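Local coordinates for xylosidase (Xanthomonas axonopodis pv. citri, PDB 6XN2), which probably hydrolyses xylo-oligosaccharides, releasing xylose, as a calcium-containing member of glycoside hydrolase family 43, at residues T36-P41 / L320-S325; H87-A92 / A96-L101; R267-Y272 / G348-I353. All coordinates share one frame; numbering follows the deposited sequence.

Contact 1 of 3, residues T36-P41 / L320-S325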
ATOM      1  N   THR A  36     -19.295 -16.257   0.250  1.00 33.28           N
ATOM      2  CA  THR A  36     -19.928 -14.964   0.008  1.00 32.16           C
ATOM      3  C   THR A  36     -18.933 -13.858  -0.362  1.00 30.32           C
ATOM      4  O   THR A  36     -19.321 -12.699  -0.494  1.00 31.93           O
ATOM      5  CB  THR A  36     -20.759 -14.507   1.232  1.00 34.81           C
ATOM      6  OG1 THR A  36     -19.893 -14.212   2.334  1.00 31.30           O
ATOM      7  CG2 THR A  36     -21.751 -15.599   1.653  1.00 29.97           C
ATOM      8  N   ALA A  37     -17.661 -14.209  -0.540  1.00 29.58           N
ATOM      9  CA  ALA A  37     -16.660 -13.245  -0.998  1.00 31.15           C
ATOM     10  C   ALA A  37     -17.127 -12.516  -2.260  1.00 32.30           C
ATOM     11  O   ALA A  37     -17.648 -13.135  -3.192  1.00 29.69           O
ATOM     12  CB  ALA A  37     -15.325 -13.944  -1.253  1.00 33.95           C
ATOM     13  N   ILE A  38     -16.964 -11.209  -2.274  1.00 30.66           N
ATOM     14  CA  ILE A  38     -17.359 -10.412  -3.407  1.00 29.55           C
ATOM     15  C   ILE A  38     -16.333 -10.380  -4.509  1.00 30.07           C
ATOM     16  O   ILE A  38     -16.586  -9.897  -5.552  1.00 30.88           O
ATOM     17  CB  ILE A  38     -17.719  -8.995  -3.017  1.00 27.75           C
ATOM     18  CG1 ILE A  38     -16.484  -8.177  -2.776  1.00 30.35           C
ATOM     19  CG2 ILE A  38     -18.579  -9.005  -1.810  1.00 30.22           C
ATOM     20  CD1 ILE A  38     -16.788  -6.765  -2.404  1.00 31.91           C
ATOM     21  N   SER A  39     -15.161 -10.893  -4.240  1.00 29.95           N
ATOM     22  CA  SER A  39     -14.146 -10.949  -5.233  1.00 30.20           C
ATOM     23  C   SER A  39     -13.464 -12.261  -5.203  1.00 31.62           C
ATOM     24  O   SER A  39     -13.306 -12.855  -4.201  1.00 34.21           O
ATOM     25  CB  SER A  39     -13.073  -9.897  -5.047  1.00 29.22           C
ATOM     26  OG  SER A  39     -13.560  -8.631  -4.842  1.00 31.94           O
ATOM     27  N   ALA A  40     -13.084 -12.718  -6.364  1.00 34.73           N
ATOM     28  CA  ALA A  40     -12.297 -13.895  -6.481  1.00 31.79           C
ATOM     29  C   ALA A  40     -10.864 -13.456  -6.659  1.00 34.67           C
ATOM     30  O   ALA A  40     -10.599 -12.391  -7.110  1.00 33.76           O
ATOM     31  CB  ALA A  40     -12.731 -14.681  -7.677  1.00 33.82           C
ATOM     32  N   PRO A  41      -9.931 -14.283  -6.268  1.00 32.53           N
ATOM     33  CA  PRO A  41      -8.529 -13.995  -6.452  1.00 34.10           C
ATOM     34  C   PRO A  41      -8.232 -13.700  -7.917  1.00 37.30           C
ATOM     35  O   PRO A  41      -8.596 -14.454  -8.767  1.00 35.81           O
ATOM     36  CB  PRO A  41      -7.871 -15.282  -6.065  1.00 34.59           C
ATOM     37  CG  PRO A  41      -8.845 -16.022  -5.276  1.00 35.85           C
ATOM     38  CD  PRO A  41     -10.161 -15.616  -5.738  1.00 38.19           C
ATOM     39  N   LEU A 320     -11.210  -0.580  -5.974  1.00 31.61           N
ATOM     40  CA  LEU A 320     -10.420  -0.907  -4.801  1.00 27.89           C
ATOM     41  C   LEU A 320      -9.690  -2.214  -5.081  1.00 28.39           C
ATOM     42  O   LEU A 320     -10.315  -3.225  -5.414  1.00 29.44           O
ATOM     43  CB  LEU A 320     -11.300  -1.047  -3.551  1.00 30.36           C
ATOM     44  CG  LEU A 320     -10.537  -1.537  -2.312  1.00 29.11           C
ATOM     45  CD1 LEU A 320      -9.608  -0.445  -1.838  1.00 27.02           C
ATOM     46  CD2 LEU A 320     -11.444  -2.011  -1.176  1.00 28.80           C
ATOM     47  N   PHE A 321      -8.368  -2.188  -4.982  1.00 26.27           N
ATOM     48  CA  PHE A 321      -7.583  -3.414  -5.042  1.00 25.77           C
ATOM     49  C   PHE A 321      -7.159  -3.760  -3.632  1.00 28.04           C
ATOM     50  O   PHE A 321      -6.700  -2.897  -2.895  1.00 26.52           O
ATOM     51  CB  PHE A 321      -6.367  -3.249  -5.948  1.00 26.99           C
ATOM     52  CG  PHE A 321      -6.714  -3.111  -7.395  1.00 28.43           C
ATOM     53  CD1 PHE A 321      -7.197  -1.913  -7.892  1.00 30.32           C
ATOM     54  CD2 PHE A 321      -6.562  -4.183  -8.260  1.00 30.39           C
ATOM     55  CE1 PHE A 321      -7.520  -1.782  -9.237  1.00 29.11           C
ATOM     56  CE2 PHE A 321      -6.883  -4.057  -9.604  1.00 31.06           C
ATOM     57  CZ  PHE A 321      -7.364  -2.853 -10.084  1.00 28.83           C
ATOM     58  N   TYR A 322      -7.329  -5.013  -3.241  1.00 24.26           N
ATOM     59  CA  TYR A 322      -7.021  -5.398  -1.875  1.00 24.59           C
ATOM     60  C   TYR A 322      -6.568  -6.839  -1.877  1.00 30.03           C
ATOM     61  O   TYR A 322      -6.361  -7.416  -2.949  1.00 24.80           O
ATOM     62  CB  TYR A 322      -8.233  -5.186  -0.961  1.00 25.92           C
ATOM     63  CG  TYR A 322      -9.460  -5.997  -1.328  1.00 26.24           C
ATOM     64  CD1 TYR A 322     -10.253  -5.646  -2.420  1.00 27.41           C
ATOM     65  CD2 TYR A 322      -9.845  -7.101  -0.561  1.00 27.48           C
ATOM     66  CE1 TYR A 322     -11.373  -6.389  -2.760  1.00 28.29           C
ATOM     67  CE2 TYR A 322     -10.968  -7.849  -0.891  1.00 26.80           C
ATOM     68  CZ  TYR A 322     -11.731  -7.485  -1.988  1.00 31.30           C
ATOM     69  OH  TYR A 322     -12.847  -8.221  -2.321  1.00 26.82           O
ATOM     70  N   HIS A 323      -6.393  -7.423  -0.697  1.00 26.56           N
ATOM     71  CA  HIS A 323      -6.066  -8.843  -0.629  1.00 27.58           C
ATOM     72  C   HIS A 323      -6.706  -9.525   0.576  1.00 27.80           C
ATOM     73  O   HIS A 323      -7.168  -8.867   1.512  1.00 27.58           O
ATOM     74  CB  HIS A 323      -4.537  -9.055  -0.622  1.00 26.41           C
ATOM     75  CG  HIS A 323      -3.853  -8.637   0.650  1.00 28.82           C
ATOM     76  ND1 HIS A 323      -2.844  -7.697   0.677  1.00 27.58           N
ATOM     77  CD2 HIS A 323      -4.010  -9.055   1.929  1.00 27.03           C
ATOM     78  CE1 HIS A 323      -2.421  -7.544   1.920  1.00 28.87           C
ATOM     79  NE2 HIS A 323      -3.119  -8.350   2.700  1.00 26.02           N
ATOM     80  N   ASP A 324      -6.753 -10.850   0.546  1.00 26.51           N
ATOM     81  CA  ASP A 324      -7.060 -11.602   1.756  1.00 26.54           C
ATOM     82  C   ASP A 324      -6.399 -12.972   1.707  1.00 31.56           C
ATOM     83  O   ASP A 324      -5.649 -13.282   0.774  1.00 27.93           O
ATOM     84  CB  ASP A 324      -8.578 -11.721   1.983  1.00 28.55           C
ATOM     85  CG  ASP A 324      -9.305 -12.573   0.932  1.00 30.56           C
ATOM     86  OD1 ASP A 324      -8.701 -13.440   0.264  1.00 29.25           O
ATOM     87  OD2 ASP A 324     -10.532 -12.377   0.803  1.00 28.00           O
ATOM     88  N   SER A 325      -6.685 -13.789   2.708  1.00 25.74           N
ATOM     89  CA  SER A 325      -6.010 -15.069   2.850  1.00 29.96           C
ATOM     90  C   SER A 325      -6.940 -16.255   2.616  1.00 32.72           C
ATOM     91  O   SER A 325      -6.683 -17.349   3.111  1.00 32.53           O
ATOM     92  CB  SER A 325      -5.381 -15.167   4.242  1.00 33.41           C
ATOM     93  OG  SER A 325      -4.320 -14.239   4.386  1.00 30.45           O
TER
HETATM   94  O   HOH W   1     -13.662 -10.707  -1.381  1.00 29.21           O
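Ser39 and Tyr322 meet through their hydroxyls, and this polar junction carries most of the contact between the loop 36-41 and strand 317-324. Tyr322 OH and Ser39 OG share a hydrogen bond of 2.7 Å. OG comes at the edge of the phenol, near the plane of the ring. A tyrosine suits this place because the loop lies well away from the strand backbone: its long, flat side chain spans that distance and still ends in a group able to bond. Its CG sits between the backbone N and the carbonyl carbon (chi1 61°), which sends the ring out from the strand. Serine supplies the complementary short hydroxyl, which also hydrogen-bonds Met339 O.

A water provides a second polar link. It accepts from Ser39 N at 3.2 Å and pairs with Tyr322 OH at 2.8 Å, lying in the plane of the ring. The phenol oxygen is thus tied to Ser39 twice, once directly and once by way of its backbone NH.

Van der Waals contact is slight and consists of carbons set against the same phenol oxygen. The CG1 methylene of Ile38 approaches Tyr322 OH at 3.7 Å, its side chain slanting past the phenol, and Ser39 CB is drawn close to that oxygen by the bond its own hydroxyl makes.

The loop follows the short helix 29-36 and passes over one sheet of the five-bladed β-propeller characteristic of family 43. Tyr322 packs on Lys338 of the adjacent strand 336-342 and on Leu299 of strand 292-299, while Ile38 makes a backbone hydrogen bond with Pro355. The N-terminal loop is thereby laid against strands and a loop from the end of the chain.

Contact 2 of 3, residues H87-A92 / A96-L101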
ATOM      1  N   HIS A  87       6.552  -9.618  -9.135  1.00 28.55           N
ATOM      2  CA  HIS A  87       5.991  -9.824 -10.481  1.00 32.01           C
ATOM      3  C   HIS A  87       5.192  -8.585 -10.860  1.00 30.25           C
ATOM      4  O   HIS A  87       4.913  -7.779 -10.015  1.00 31.38           O
ATOM      5  CB  HIS A  87       5.046 -11.015 -10.513  1.00 31.10           C
ATOM      6  CG  HIS A  87       5.726 -12.329 -10.496  1.00 31.09           C
ATOM      7  ND1 HIS A  87       5.486 -13.283 -11.425  1.00 35.15           N
ATOM      8  CD2 HIS A  87       6.618 -12.849  -9.653  1.00 32.56           C
ATOM      9  CE1 HIS A  87       6.207 -14.329 -11.157  1.00 34.94           C
ATOM     10  NE2 HIS A  87       6.898 -14.087 -10.094  1.00 31.80           N
ATOM     11  N   VAL A  88       4.854  -8.477 -12.126  1.00 29.98           N
ATOM     12  CA  VAL A  88       3.968  -7.432 -12.575  1.00 29.01           C
ATOM     13  C   VAL A  88       2.749  -8.066 -13.232  1.00 30.65           C
ATOM     14  O   VAL A  88       2.887  -8.940 -13.986  1.00 32.13           O
ATOM     15  CB  VAL A  88       4.648  -6.449 -13.520  1.00 31.89           C
ATOM     16  CG1 VAL A  88       3.677  -5.412 -13.995  1.00 30.41           C
ATOM     17  CG2 VAL A  88       5.790  -5.781 -12.821  1.00 31.52           C
ATOM     18  N   LEU A  89       1.559  -7.629 -12.889  1.00 30.91           N
ATOM     19  CA  LEU A  89       0.340  -8.159 -13.483  1.00 30.05           C
ATOM     20  C   LEU A  89      -0.322  -7.093 -14.347  1.00 31.01           C
ATOM     21  O   LEU A  89      -0.124  -5.902 -14.127  1.00 30.12           O
ATOM     22  CB  LEU A  89      -0.626  -8.641 -12.394  1.00 27.48           C
ATOM     23  CG  LEU A  89      -0.014  -9.512 -11.294  1.00 27.09           C
ATOM     24  CD1 LEU A  89      -1.029  -9.806 -10.178  1.00 29.74           C
ATOM     25  CD2 LEU A  89       0.533 -10.807 -11.860  1.00 30.99           C
ATOM     26  N   ARG A  90      -1.103  -7.514 -15.334  1.00 31.61           N
ATOM     27  CA  ARG A  90      -1.772  -6.554 -16.200  1.00 29.86           C
ATOM     28  C   ARG A  90      -3.201  -6.962 -16.559  1.00 28.26           C
ATOM     29  O   ARG A  90      -3.488  -8.137 -16.792  1.00 31.75           O
ATOM     30  CB  ARG A  90      -0.958  -6.343 -17.484  1.00 29.34           C
ATOM     31  CG  ARG A  90      -1.603  -5.386 -18.491  1.00 30.75           C
ATOM     32  CD  ARG A  90      -0.688  -5.132 -19.682  1.00 31.23           C
ATOM     33  NE  ARG A  90      -0.431  -6.365 -20.421  1.00 31.81           N
ATOM     34  CZ  ARG A  90       0.656  -6.591 -21.153  1.00 41.56           C
ATOM     35  NH1 ARG A  90       1.604  -5.666 -21.243  1.00 34.26           N
ATOM     36  NH2 ARG A  90       0.791  -7.745 -21.791  1.00 36.74           N
ATOM     37  N   MET A  91      -4.091  -5.975 -16.596  1.00 30.58           N
ATOM     38  CA  MET A  91      -5.379  -6.122 -17.262  1.00 32.47           C
ATOM     39  C   MET A  91      -5.370  -5.196 -18.464  1.00 31.76           C
ATOM     40  O   MET A  91      -5.308  -3.976 -18.306  1.00 32.56           O
ATOM     41  CB  MET A  91      -6.541  -5.789 -16.328  1.00 32.05           C
ATOM     42  CG  MET A  91      -6.758  -6.821 -15.241  1.00 37.41           C
ATOM     43  SD  MET A  91      -8.090  -6.349 -14.124  1.00 40.26           S
ATOM     44  CE  MET A  91      -9.492  -6.375 -15.237  1.00 37.34           C
ATOM     45  N   ALA A  92      -5.412  -5.773 -19.661  1.00 32.79           N
ATOM     46  CA  ALA A  92      -5.307  -4.995 -20.892  1.00 32.67           C
ATOM     47  C   ALA A  92      -6.468  -4.015 -21.045  1.00 33.34           C
ATOM     48  O   ALA A  92      -6.304  -2.935 -21.608  1.00 32.91           O
ATOM     49  CB  ALA A  92      -5.236  -5.916 -22.098  1.00 33.97           C
ATOM     50  N   ALA A  96     -10.881  -7.705 -18.354  1.00 30.84           N
ATOM     51  CA  ALA A  96      -9.979  -8.653 -18.999  1.00 33.19           C
ATOM     52  C   ALA A  96      -9.420  -9.674 -18.014  1.00 33.67           C
ATOM     53  O   ALA A  96      -9.381  -9.438 -16.805  1.00 35.43           O
ATOM     54  CB  ALA A  96      -8.839  -7.917 -19.683  1.00 32.68           C
ATOM     55  N   ALA A  97      -8.986 -10.813 -18.541  1.00 33.78           N
ATOM     56  CA  ALA A  97      -8.246 -11.774 -17.737  1.00 36.62           C
ATOM     57  C   ALA A  97      -6.929 -11.139 -17.275  1.00 38.72           C
ATOM     58  O   ALA A  97      -6.349 -10.316 -17.984  1.00 34.02           O
ATOM     59  CB  ALA A  97      -7.991 -13.045 -18.529  1.00 38.60           C
ATOM     60  N   VAL A  98      -6.469 -11.510 -16.083  1.00 35.35           N
ATOM     61  CA  VAL A  98      -5.234 -10.965 -15.526  1.00 35.49           C
ATOM     62  C   VAL A  98      -4.007 -11.723 -16.018  1.00 38.04           C
ATOM     63  O   VAL A  98      -3.935 -12.946 -15.890  1.00 40.30           O
ATOM     64  CB  VAL A  98      -5.254 -10.999 -13.991  1.00 37.34           C
ATOM     65  CG1 VAL A  98      -3.884 -10.642 -13.433  1.00 34.31           C
ATOM     66  CG2 VAL A  98      -6.316 -10.058 -13.464  1.00 37.46           C
ATOM     67  N   GLU A  99      -3.045 -10.997 -16.581  1.00 31.78           N
ATOM     68  CA  GLU A  99      -1.817 -11.606 -17.086  1.00 33.36           C
ATOM     69  C   GLU A  99      -0.704 -11.512 -16.059  1.00 35.66           C
ATOM     70  O   GLU A  99      -0.500 -10.462 -15.459  1.00 32.40           O
ATOM     71  CB  GLU A  99      -1.346 -10.929 -18.376  1.00 36.14           C
ATOM     72  CG  GLU A  99      -2.448 -10.426 -19.289  1.00 41.68           C
ATOM     73  CD  GLU A  99      -1.918  -9.498 -20.373  1.00 40.09           C
ATOM     74  OE1 GLU A  99      -2.485  -8.395 -20.531  1.00 34.76           O
ATOM     75  OE2 GLU A  99      -0.938  -9.867 -21.061  1.00 37.95           O
ATOM     76  N   ASP A 100       0.080 -12.562 -15.930  1.00 32.78           N
ATOM     77  CA  ASP A 100       1.240 -12.568 -15.080  1.00 32.47           C
ATOM     78  C   ASP A 100       2.383 -12.283 -16.032  1.00 37.26           C
ATOM     79  O   ASP A 100       2.770 -13.116 -16.787  1.00 35.39           O
ATOM     80  CB  ASP A 100       1.449 -13.925 -14.436  1.00 34.28           C
ATOM     81  CG  ASP A 100       2.640 -13.964 -13.501  1.00 35.10           C
ATOM     82  OD1 ASP A 100       3.431 -13.041 -13.486  1.00 30.25           O
ATOM     83  OD2 ASP A 100       2.764 -14.925 -12.772  1.00 33.38           O
ATOM     84  N   LEU A 101       2.932 -11.096 -15.964  1.00 35.09           N
ATOM     85  CA  LEU A 101       3.991 -10.688 -16.880  1.00 31.96           C
ATOM     86  C   LEU A 101       5.355 -11.185 -16.406  1.00 34.77           C
ATOM     87  O   LEU A 101       6.381 -10.878 -17.011  1.00 38.20           O
ATOM     88  CB  LEU A 101       3.999  -9.167 -17.050  1.00 33.06           C
ATOM     89  CG  LEU A 101       2.725  -8.619 -17.700  1.00 32.95           C
ATOM     90  CD1 LEU A 101       2.820  -7.122 -17.944  1.00 34.68           C
ATOM     91  CD2 LEU A 101       2.448  -9.355 -18.993  1.00 36.40           C
TER
HETATM   92  O   HOH W   2      -5.236  -8.616 -19.834  1.00 30.77           O
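His87 and Asp100 come together because Asp100 CG lies opposite its own backbone N (chi1 -178°), while His87 CG turns to the side of its backbone N; Arg90 runs out straight and then bends at its third torsion (chi3 63°), bringing its guanidinium alongside Glu99. These pairs join the antiparallel hairpin of strands 85-91 and 99-106, the last two strands of a four-stranded propeller blade. The ladder is built round the hydrogen-bonded pair Arg90-Glu99, which exchanges two backbone bonds, and Leu101 N adds a bond of 2.9 Å to Val88 O.

On the face carrying Arg90 and Glu99, the guanidinium grips the carboxylate side-on: Arg90 NE gives a hydrogen to Glu99 OE1 at 2.9 Å, and Arg90 NH2 forms a salt bridge to Glu99 OE2 at 2.8 Å. Both oxygens lie near the guanidinium plane, but the carboxylate is turned 49° from it. Leu101 lays its methyls over one face of the guanidinium, and Tyr61 OH takes up Arg90 NH1.

His87 ND1 bonds almost straight to Asp100 OD1 at 2.9 Å, in the ring plane and on the oxygen's syn lone pair. Asp100 OD1 also accepts from Gly102 N, and OD2 hydrogen-bonds His45 NE2, so a carboxylate suits this place by using both oxygens. Val98 packs through both methyls, CG2 3.7 Å from Met91 CG and CG1 against Leu89 CB.

At the turn, one water accepts from Ala92 N and donates to Ala97 O and to Glu99 OE1, 2.8 Å away.

Contact 3 of 3, residues R267-Y272 / G348-I353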
ATOM      1  N   ARG A 267      -9.874  17.027  -4.356  1.00 39.18           N
ATOM      2  CA  ARG A 267      -9.390  16.739  -3.000  1.00 38.42           C
ATOM      3  C   ARG A 267      -8.441  15.554  -3.061  1.00 35.24           C
ATOM      4  O   ARG A 267      -8.462  14.822  -4.031  1.00 34.27           O
ATOM      5  CB  ARG A 267     -10.573  16.414  -2.097  1.00 40.29           C
ATOM      6  CG  ARG A 267     -11.200  17.644  -1.474  1.00 50.56           C
ATOM      7  CD  ARG A 267     -11.311  17.483   0.019  1.00 57.74           C
ATOM      8  NE  ARG A 267     -11.496  18.819   0.530  1.00 68.03           N
ATOM      9  CZ  ARG A 267     -11.288  19.189   1.777  1.00 77.08           C
ATOM     10  NH1 ARG A 267     -10.902  18.312   2.687  1.00 71.46           N
ATOM     11  NH2 ARG A 267     -11.493  20.445   2.118  1.00 89.25           N
ATOM     12  N   TYR A 268      -7.583  15.470  -2.063  1.00 33.45           N
ATOM     13  CA  TYR A 268      -6.684  14.335  -1.913  1.00 29.01           C
ATOM     14  C   TYR A 268      -7.281  13.359  -0.918  1.00 30.11           C
ATOM     15  O   TYR A 268      -7.738  13.764   0.148  1.00 29.42           O
ATOM     16  CB  TYR A 268      -5.300  14.790  -1.453  1.00 31.62           C
ATOM     17  CG  TYR A 268      -4.592  15.642  -2.481  1.00 30.55           C
ATOM     18  CD1 TYR A 268      -4.768  17.018  -2.512  1.00 32.59           C
ATOM     19  CD2 TYR A 268      -3.757  15.064  -3.432  1.00 27.35           C
ATOM     20  CE1 TYR A 268      -4.129  17.802  -3.466  1.00 30.47           C
ATOM     21  CE2 TYR A 268      -3.106  15.840  -4.384  1.00 30.28           C
ATOM     22  CZ  TYR A 268      -3.298  17.208  -4.392  1.00 32.45           C
ATOM     23  OH  TYR A 268      -2.656  17.975  -5.341  1.00 33.64           O
ATOM     24  N   TYR A 269      -7.287  12.082  -1.276  1.00 27.86           N
ATOM     25  CA  TYR A 269      -7.800  11.035  -0.406  1.00 27.21           C
ATOM     26  C   TYR A 269      -6.647  10.183   0.090  1.00 28.95           C
ATOM     27  O   TYR A 269      -6.012   9.492  -0.700  1.00 25.45           O
ATOM     28  CB  TYR A 269      -8.808  10.143  -1.144  1.00 29.48           C
ATOM     29  CG  TYR A 269     -10.136  10.784  -1.483  1.00 32.42           C
ATOM     30  CD1 TYR A 269     -10.232  11.750  -2.479  1.00 32.76           C
ATOM     31  CD2 TYR A 269     -11.302  10.390  -0.838  1.00 32.73           C
ATOM     32  CE1 TYR A 269     -11.451  12.331  -2.799  1.00 35.16           C
ATOM     33  CE2 TYR A 269     -12.524  10.962  -1.153  1.00 33.38           C
ATOM     34  CZ  TYR A 269     -12.594  11.931  -2.132  1.00 36.49           C
ATOM     35  OH  TYR A 269     -13.806  12.504  -2.449  1.00 38.39           O
ATOM     36  N   LEU A 270      -6.357  10.258   1.383  1.00 27.56           N
ATOM     37  CA  LEU A 270      -5.374   9.376   1.997  1.00 26.84           C
ATOM     38  C   LEU A 270      -6.088   8.173   2.584  1.00 28.67           C
ATOM     39  O   LEU A 270      -6.961   8.335   3.426  1.00 27.36           O
ATOM     40  CB  LEU A 270      -4.593  10.101   3.099  1.00 26.90           C
ATOM     41  CG  LEU A 270      -3.733   9.189   3.972  1.00 25.94           C
ATOM     42  CD1 LEU A 270      -2.582   8.647   3.133  1.00 27.06           C
ATOM     43  CD2 LEU A 270      -3.219   9.934   5.191  1.00 26.10           C
ATOM     44  N   SER A 271      -5.729   6.971   2.143  1.00 28.22           N
ATOM     45  CA  SER A 271      -6.304   5.761   2.722  1.00 26.76           C
ATOM     46  C   SER A 271      -5.183   4.854   3.223  1.00 28.13           C
ATOM     47  O   SER A 271      -4.046   4.943   2.755  1.00 25.84           O
ATOM     48  CB  SER A 271      -7.213   5.040   1.712  1.00 26.62           C
ATOM     49  OG  SER A 271      -6.594   4.875   0.440  1.00 27.21           O
ATOM     50  N   TYR A 272      -5.498   4.039   4.211  1.00 26.61           N
ATOM     51  CA  TYR A 272      -4.527   3.240   4.887  1.00 29.73           C
ATOM     52  C   TYR A 272      -5.096   2.130   5.746  1.00 28.63           C
ATOM     53  O   TYR A 272      -6.229   2.125   6.053  1.00 29.60           O
ATOM     54  CB  TYR A 272      -3.779   4.156   5.851  1.00 27.73           C
ATOM     55  CG  TYR A 272      -4.670   4.908   6.788  1.00 25.95           C
ATOM     56  CD1 TYR A 272      -5.029   4.380   8.000  1.00 27.51           C
ATOM     57  CD2 TYR A 272      -5.150   6.120   6.466  1.00 26.11           C
ATOM     58  CE1 TYR A 272      -5.840   5.039   8.850  1.00 25.98           C
ATOM     59  CE2 TYR A 272      -5.965   6.797   7.311  1.00 29.74           C
ATOM     60  CZ  TYR A 272      -6.308   6.246   8.516  1.00 29.34           C
ATOM     61  OH  TYR A 272      -7.109   6.912   9.352  1.00 27.78           O
ATOM     62  N   GLY A 348     -18.459  13.377  -1.990  1.00 45.40           N
ATOM     63  CA  GLY A 348     -17.073  13.018  -1.909  1.00 44.53           C
ATOM     64  C   GLY A 348     -16.754  11.822  -1.072  1.00 40.33           C
ATOM     65  O   GLY A 348     -15.707  11.308  -1.154  1.00 44.31           O
ATOM     66  N   THR A 349     -17.669  11.381  -0.265  1.00 41.42           N
ATOM     67  CA  THR A 349     -17.438  10.240   0.594  1.00 34.75           C
ATOM     68  C   THR A 349     -17.384   8.912  -0.140  1.00 36.43           C
ATOM     69  O   THR A 349     -17.874   8.785  -1.209  1.00 35.71           O
ATOM     70  CB  THR A 349     -18.477  10.145   1.719  1.00 39.98           C
ATOM     71  OG1 THR A 349     -19.773   9.914   1.183  1.00 42.51           O
ATOM     72  CG2 THR A 349     -18.477  11.366   2.482  1.00 38.95           C
ATOM     73  N   ILE A 350     -16.789   7.916   0.486  1.00 37.15           N
ATOM     74  CA  ILE A 350     -16.665   6.609  -0.111  1.00 36.43           C
ATOM     75  C   ILE A 350     -17.294   5.574   0.776  1.00 36.34           C
ATOM     76  O   ILE A 350     -16.914   5.417   1.887  1.00 38.18           O
ATOM     77  CB  ILE A 350     -15.214   6.225  -0.355  1.00 35.35           C
ATOM     78  CG1 ILE A 350     -14.520   7.263  -1.199  1.00 35.50           C
ATOM     79  CG2 ILE A 350     -15.139   4.910  -1.062  1.00 34.85           C
ATOM     80  CD1 ILE A 350     -13.061   7.025  -1.387  1.00 33.55           C
ATOM     81  N   ALA A 351     -18.251   4.860   0.240  1.00 36.85           N
ATOM     82  CA  ALA A 351     -18.961   3.857   0.975  1.00 39.49           C
ATOM     83  C   ALA A 351     -18.125   2.664   1.336  1.00 38.05           C
ATOM     84  O   ALA A 351     -17.301   2.245   0.599  1.00 35.75           O
ATOM     85  CB  ALA A 351     -20.164   3.426   0.174  1.00 45.37           C
ATOM     86  N   THR A 352     -18.369   2.114   2.498  1.00 35.33           N
ATOM     87  CA  THR A 352     -17.636   0.979   2.932  1.00 34.67           C
ATOM     88  C   THR A 352     -17.840  -0.232   2.037  1.00 38.27           C
ATOM     89  O   THR A 352     -18.923  -0.565   1.661  1.00 38.26           O
ATOM     90  CB  THR A 352     -18.002   0.606   4.374  1.00 32.97           C
ATOM     91  OG1 THR A 352     -17.874   1.740   5.200  1.00 32.80           O
ATOM     92  CG2 THR A 352     -17.133  -0.410   4.895  1.00 31.42           C
ATOM     93  N   ILE A 353     -16.758  -0.888   1.709  1.00 32.49           N
ATOM     94  CA  ILE A 353     -16.820  -2.097   0.931  1.00 32.09           C
ATOM     95  C   ILE A 353     -16.719  -3.267   1.895  1.00 32.28           C
ATOM     96  O   ILE A 353     -15.873  -3.286   2.703  1.00 29.55           O
ATOM     97  CB  ILE A 353     -15.687  -2.146  -0.086  1.00 32.78           C
ATOM     98  CG1 ILE A 353     -15.767  -0.938  -0.992  1.00 33.38           C
ATOM     99  CG2 ILE A 353     -15.736  -3.416  -0.879  1.00 30.78           C
ATOM    100  CD1 ILE A 353     -14.791  -0.931  -2.118  1.00 32.61           C
TER
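Strand 267-273, in a blade of the β-propeller, meets the loop that follows strand 336-342 where Tyr269 reaches Gly348 and Ile350. Tyr269 CG lies anti to the carbonyl carbon (chi1 -70°), which directs the ring toward the loop. The phenol is the donor: Tyr269 OH bonds to Gly348 O at 2.6 Å, meeting the oxygen in its carbonyl plane on a lone pair, with an angle of 119° at that oxygen. The carbonyl oxygen in turn lies in the plane of the ring, at its edge, and is 3.2 Å from Tyr269 CE2. Glycine fits here because, at a phi of 85°, a beta carbon would press on the preceding carbonyl oxygen and crowd Tyr269 OH.

Ile350 adds a smaller, apolar touch. Its CD1 methyl meets the ring at Tyr269 CD2, 3.8 Å away, a branched aliphatic chain suited to a buried place beside an aromatic. His262 stacks with the tyrosine ring, and His344 meets it edge-to-face.

The ring is thus packed by Ile350 and the two histidines, while the hydroxyl spends its proton on a backbone acceptor, so that burying this phenol leaves its donor satisfied and fixes the loop carbonyl by a short, directional bond.

In the fold
Contact 3 is the buried one, whereas contacts 1 and 2 are partly buried and reach the surface. Contact 2 is local, joining neighbouring strands of one blade through a backbone ladder, a salt bridge and a His-carboxylate bond. Contacts 1 and 3 tie loops to strands distant in sequence, each by a tyrosine hydroxyl: in contact 1 it meets a hydroxyl and a water, in contact 3 a backbone carbonyl. These two interleave along the chain and touch in space, Ile353 of contact 3 packing on both Leu320 and Ile38 of contact 1. Contact 2, nested within the sequence loop closed by contact 1, touches neither; its centre is about 16 Å from that of contact 1 and about 26 Å from that of contact 3.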